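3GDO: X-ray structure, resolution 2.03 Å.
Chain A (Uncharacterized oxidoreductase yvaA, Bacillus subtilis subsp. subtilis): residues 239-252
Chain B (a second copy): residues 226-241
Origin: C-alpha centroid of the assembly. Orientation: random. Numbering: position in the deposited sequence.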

# COMPACT_ATOMS: atom_id res chain seq x y z
N TYR A 239 -2.85 9.49 -0.71
CA TYR A 239 -2.97 9.16 -2.14
C TYR A 239 -1.60 8.89 -2.77
O TYR A 239 -0.65 9.68 -2.60
CB TYR A 239 -3.67 10.27 -2.98
CG TYR A 239 -5.11 10.51 -2.60
CD1 TYR A 239 -6.13 9.72 -3.14
CD2 TYR A 239 -5.47 11.53 -1.70
CE1 TYR A 239 -7.45 9.88 -2.74
CE2 TYR A 239 -6.79 11.72 -1.32
CZ TYR A 239 -7.77 10.89 -1.86
OH TYR A 239 -9.07 11.06 -1.48
N GLN A 240 -1.52 7.78 -3.50
CA GLN A 240 -0.40 7.53 -4.40
C GLN A 240 -1.04 7.09 -5.70
O GLN A 240 -1.79 6.09 -5.74
CB GLN A 240 0.52 6.43 -3.81
CG GLN A 240 0.96 6.75 -2.37
CD GLN A 240 1.73 5.61 -1.68
OE1 GLN A 240 2.84 5.31 -2.07
NE2 GLN A 240 1.14 5.00 -0.63
N ILE A 241 -0.83 7.87 -6.76
CA ILE A 241 -1.51 7.63 -8.04
C ILE A 241 -0.47 7.65 -9.17
O ILE A 241 0.26 8.65 -9.36
CB ILE A 241 -2.58 8.72 -8.34
CG1 ILE A 241 -3.58 8.88 -7.19
CG2 ILE A 241 -3.33 8.40 -9.66
CD1 ILE A 241 -4.47 10.16 -7.26
N HIS A 242 -0.37 6.55 -9.90
CA HIS A 242 0.64 6.46 -10.96
C HIS A 242 -0.00 6.21 -12.29
O HIS A 242 -0.89 5.34 -12.44
CB HIS A 242 1.64 5.35 -10.68
CG HIS A 242 2.17 5.37 -9.28
ND1 HIS A 242 2.92 6.40 -8.78
CD2 HIS A 242 2.06 4.45 -8.29
CE1 HIS A 242 3.23 6.15 -7.53
NE2 HIS A 242 2.73 4.97 -7.20
N GLY A 243 0.47 6.98 -13.27
CA GLY A 243 -0.01 6.86 -14.63
C GLY A 243 1.16 6.68 -15.58
O GLY A 243 2.29 6.48 -15.15
N LYS A 244 0.89 6.76 -16.89
CA LYS A 244 1.94 6.45 -17.87
C LYS A 244 3.16 7.36 -17.80
O LYS A 244 4.26 6.89 -18.08
CB LYS A 244 1.41 6.35 -19.32
CG LYS A 244 1.01 7.68 -19.95
CD LYS A 244 1.18 7.57 -21.50
CE LYS A 244 0.08 8.25 -22.27
NZ LYS A 244 0.08 9.72 -22.14
N ASP A 245 2.98 8.62 -17.35
CA ASP A 245 4.01 9.70 -17.41
C ASP A 245 4.22 10.37 -16.07
O ASP A 245 5.17 11.12 -15.89
CB ASP A 245 3.48 10.90 -18.26
CG ASP A 245 3.57 10.67 -19.74
OD1 ASP A 245 2.65 11.08 -20.46
OD2 ASP A 245 4.56 10.06 -20.18
N SER A 246 3.27 10.20 -15.17
CA SER A 246 3.21 11.02 -13.98
C SER A 246 2.64 10.28 -12.77
O SER A 246 1.85 9.30 -12.91
CB SER A 246 2.36 12.28 -14.29
OG SER A 246 1.08 11.87 -14.77
N SER A 247 3.04 10.76 -11.60
CA SER A 247 2.59 10.27 -10.30
C SER A 247 2.14 11.46 -9.47
O SER A 247 2.79 12.51 -9.52
CB SER A 247 3.78 9.64 -9.55
OG SER A 247 4.11 8.39 -10.15
N PHE A 248 1.05 11.31 -8.72
CA PHE A 248 0.62 12.30 -7.74
C PHE A 248 0.63 11.62 -6.38
O PHE A 248 -0.03 10.58 -6.20
CB PHE A 248 -0.79 12.85 -8.08
CG PHE A 248 -1.28 13.94 -7.12
CD1 PHE A 248 -0.66 15.20 -7.10
CD2 PHE A 248 -2.35 13.72 -6.26
CE1 PHE A 248 -1.12 16.22 -6.24
CE2 PHE A 248 -2.81 14.72 -5.38
CZ PHE A 248 -2.20 15.97 -5.39
N ILE A 249 1.37 12.18 -5.44
CA ILE A 249 1.44 11.64 -4.06
C ILE A 249 1.06 12.73 -3.10
O ILE A 249 1.59 13.88 -3.21
CB ILE A 249 2.88 11.23 -3.62
CG1 ILE A 249 3.62 10.31 -4.61
CG2 ILE A 249 2.89 10.75 -2.13
CD1 ILE A 249 2.90 9.08 -5.03
N LYS A 250 0.17 12.41 -2.17
CA LYS A 250 -0.38 13.45 -1.28
C LYS A 250 -0.71 12.93 0.09
O LYS A 250 -1.37 11.87 0.24
CB LYS A 250 -1.64 14.12 -1.88
CG LYS A 250 -2.07 15.39 -1.08
CD LYS A 250 -3.27 16.15 -1.63
CE LYS A 250 -3.51 17.41 -0.74
NZ LYS A 250 -3.65 17.20 0.73
N TYR A 251 -0.24 13.68 1.08
CA TYR A 251 -0.56 13.50 2.49
C TYR A 251 -1.72 14.37 2.95
O TYR A 251 -1.96 15.44 2.41
CB TYR A 251 0.65 13.88 3.34
CG TYR A 251 1.83 12.92 3.25
CD1 TYR A 251 2.06 11.98 4.28
CD2 TYR A 251 2.68 12.95 2.15
CE1 TYR A 251 3.14 11.07 4.18
CE2 TYR A 251 3.75 12.05 2.05
CZ TYR A 251 3.97 11.12 3.07
OH TYR A 251 5.03 10.25 2.97
N GLY A 252 -2.39 13.96 4.02
CA GLY A 252 -3.28 14.85 4.75
C GLY A 252 -4.74 14.49 4.58
O GLY A 252 -5.08 13.61 3.78
N LEU B 226 3.66 -6.47 0.44
CA LEU B 226 4.89 -6.27 -0.34
C LEU B 226 4.49 -6.11 -1.78
O LEU B 226 3.78 -6.97 -2.34
CB LEU B 226 5.85 -7.46 -0.23
CG LEU B 226 6.21 -7.89 1.19
CD1 LEU B 226 6.84 -9.30 1.15
CD2 LEU B 226 7.16 -6.88 1.82
N TYR B 227 4.89 -4.98 -2.37
CA TYR B 227 4.38 -4.64 -3.69
C TYR B 227 5.38 -3.85 -4.48
O TYR B 227 6.30 -3.24 -3.92
CB TYR B 227 3.03 -3.93 -3.58
CG TYR B 227 3.07 -2.56 -2.96
CD1 TYR B 227 3.24 -1.42 -3.77
CD2 TYR B 227 2.94 -2.38 -1.56
CE1 TYR B 227 3.27 -0.16 -3.22
CE2 TYR B 227 2.98 -1.10 -0.99
CZ TYR B 227 3.13 0.01 -1.83
OH TYR B 227 3.17 1.29 -1.33
N GLY B 228 5.17 -3.85 -5.79
CA GLY B 228 6.14 -3.29 -6.71
C GLY B 228 5.49 -3.14 -8.07
O GLY B 228 4.83 -4.09 -8.54
N GLY B 229 5.62 -1.96 -8.66
CA GLY B 229 5.27 -1.79 -10.10
C GLY B 229 6.39 -1.28 -10.98
O GLY B 229 7.46 -0.84 -10.50
N SER B 230 6.17 -1.36 -12.31
CA SER B 230 7.17 -0.93 -13.26
C SER B 230 6.78 0.32 -14.08
O SER B 230 7.50 0.70 -15.01
CB SER B 230 7.53 -2.09 -14.21
OG SER B 230 8.09 -3.18 -13.53
N ILE B 231 5.65 0.95 -13.75
CA ILE B 231 5.21 2.18 -14.41
C ILE B 231 4.92 3.15 -13.30
O ILE B 231 3.78 3.54 -13.10
CB ILE B 231 3.93 2.00 -15.30
CG1 ILE B 231 3.97 0.63 -16.01
CG2 ILE B 231 3.80 3.17 -16.32
CD1 ILE B 231 2.73 0.28 -16.81
N VAL B 232 5.96 3.54 -12.58
CA VAL B 232 5.80 4.32 -11.38
C VAL B 232 6.74 5.51 -11.44
O VAL B 232 7.89 5.40 -11.04
CB VAL B 232 6.05 3.49 -10.06
CG1 VAL B 232 5.95 4.42 -8.82
CG2 VAL B 232 5.08 2.37 -9.89
N PRO B 233 6.24 6.66 -11.96
CA PRO B 233 7.15 7.83 -12.11
C PRO B 233 7.75 8.26 -10.78
O PRO B 233 8.92 8.57 -10.71
CB PRO B 233 6.21 8.91 -12.69
CG PRO B 233 5.35 8.12 -13.61
CD PRO B 233 5.01 6.84 -12.76
N ALA B 234 6.97 8.29 -9.70
CA ALA B 234 7.58 8.64 -8.41
C ALA B 234 7.14 7.68 -7.35
O ALA B 234 5.96 7.30 -7.33
CB ALA B 234 7.26 10.07 -8.01
N ASN B 235 8.10 7.27 -6.52
CA ASN B 235 7.90 6.28 -5.48
C ASN B 235 7.30 6.92 -4.25
O ASN B 235 7.64 8.04 -3.86
CB ASN B 235 9.23 5.59 -5.09
CG ASN B 235 9.94 4.92 -6.29
OD1 ASN B 235 9.32 4.24 -7.08
ND2 ASN B 235 11.26 5.17 -6.43
N GLY B 236 6.43 6.21 -3.58
CA GLY B 236 6.04 6.65 -2.25
C GLY B 236 7.11 6.15 -1.30
O GLY B 236 8.19 5.77 -1.72
N PRO B 237 6.81 6.11 -0.00
CA PRO B 237 7.77 5.49 0.90
C PRO B 237 8.09 4.01 0.55
O PRO B 237 7.21 3.25 0.06
CB PRO B 237 7.04 5.50 2.23
CG PRO B 237 5.80 6.31 2.05
CD PRO B 237 5.56 6.54 0.65
N ARG B 238 9.35 3.66 0.72
CA ARG B 238 9.83 2.26 0.61
C ARG B 238 9.24 1.46 1.78
O ARG B 238 8.65 0.39 1.57
CB ARG B 238 11.36 2.18 0.61
CG ARG B 238 11.89 0.72 0.56
CD ARG B 238 13.35 0.66 0.15
NE ARG B 238 13.93 -0.70 0.23
CZ ARG B 238 14.09 -1.54 -0.80
NH1 ARG B 238 13.67 -1.22 -2.03
NH2 ARG B 238 14.68 -2.73 -0.59
N TYR B 239 9.37 1.99 2.99
CA TYR B 239 8.82 1.37 4.22
C TYR B 239 7.78 2.21 4.91
O TYR B 239 7.97 3.40 5.15
CB TYR B 239 9.92 1.05 5.27
CG TYR B 239 11.01 0.14 4.73
CD1 TYR B 239 10.84 -1.26 4.77
CD2 TYR B 239 12.13 0.65 4.12
CE1 TYR B 239 11.80 -2.11 4.24
CE2 TYR B 239 13.10 -0.19 3.57
CZ TYR B 239 12.91 -1.58 3.64
OH TYR B 239 13.85 -2.43 3.09
N GLN B 240 6.70 1.56 5.30
CA GLN B 240 5.75 2.12 6.23
C GLN B 240 5.46 1.03 7.24
O GLN B 240 4.84 -0.03 6.92
CB GLN B 240 4.44 2.55 5.53
CG GLN B 240 4.64 3.59 4.42
CD GLN B 240 3.39 3.83 3.56
OE1 GLN B 240 2.40 4.39 4.02
NE2 GLN B 240 3.46 3.44 2.29
N ILE B 241 5.88 1.29 8.47
CA ILE B 241 5.76 0.29 9.52
C ILE B 241 5.04 0.84 10.75
O ILE B 241 5.51 1.83 11.33
CB ILE B 241 7.16 -0.22 9.96
CG1 ILE B 241 8.02 -0.61 8.76
CG2 ILE B 241 7.00 -1.41 10.94
CD1 ILE B 241 9.49 -0.93 9.13
O HOH W 1 4.76 3.44 -1.11

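A single direct hydrogen bond can accompany close packing and a water bridge where a loop meets a β-hairpin, and this interface between two copies of one protein is a good example. The hairpin strands of chain A pair through their backbones, as in Ile A241 N to Phe A248 O at 2.9 Å. Side chains alternate along each strand, and Gln A240, His A242, Ser A247 and Ile A249 share the face turned toward chain B.

The direct bond runs from Ala B234 N to Ser A247 OG, 2.9 Å. Rotamer m (-73°) at Ser A247 also places its OG 2.7 Å from His A242 ND1, a hydrogen bond within the hairpin that anchors both side chains. His A242, with chi1 near -47° and chi2 near -64°, offers a ring face to Val B232, whose CG1 lies 3.5 Å from the ring centroid, almost on its normal.

Pro B233 has the largest area covered by the other stretch. Having no amide hydrogen, its nitrogen makes no demand on Ser A247 OG, while its ring packs against the hairpin turn, with Pro B233 CG 3.3 Å from Ser A246 N. Ile B231 extends this packing against the backbone, its CG2 lying 3.8 Å from Gly A243 O.

Farther along, Gln A240 adopts m, t and a chi3 of 68°, bringing OE1 to 3.5 Å from Gly B236 CA. Glycine suits this position closely: an ideal CB on Gly B236 would sit 2.0 Å from Gln A240 OE1. A bridging water completes the polar contact, donating to Gln A240 OE1 (2.8 Å) and Pro B237 O (2.7 Å) and hydrogen-bonding Tyr B227 OH at 2.7 Å. It links groups that do not meet directly, since Gln A240 OE1 and Tyr B227 OH remain 4.1 Å apart. Altogether the two stretches bury 556 Å².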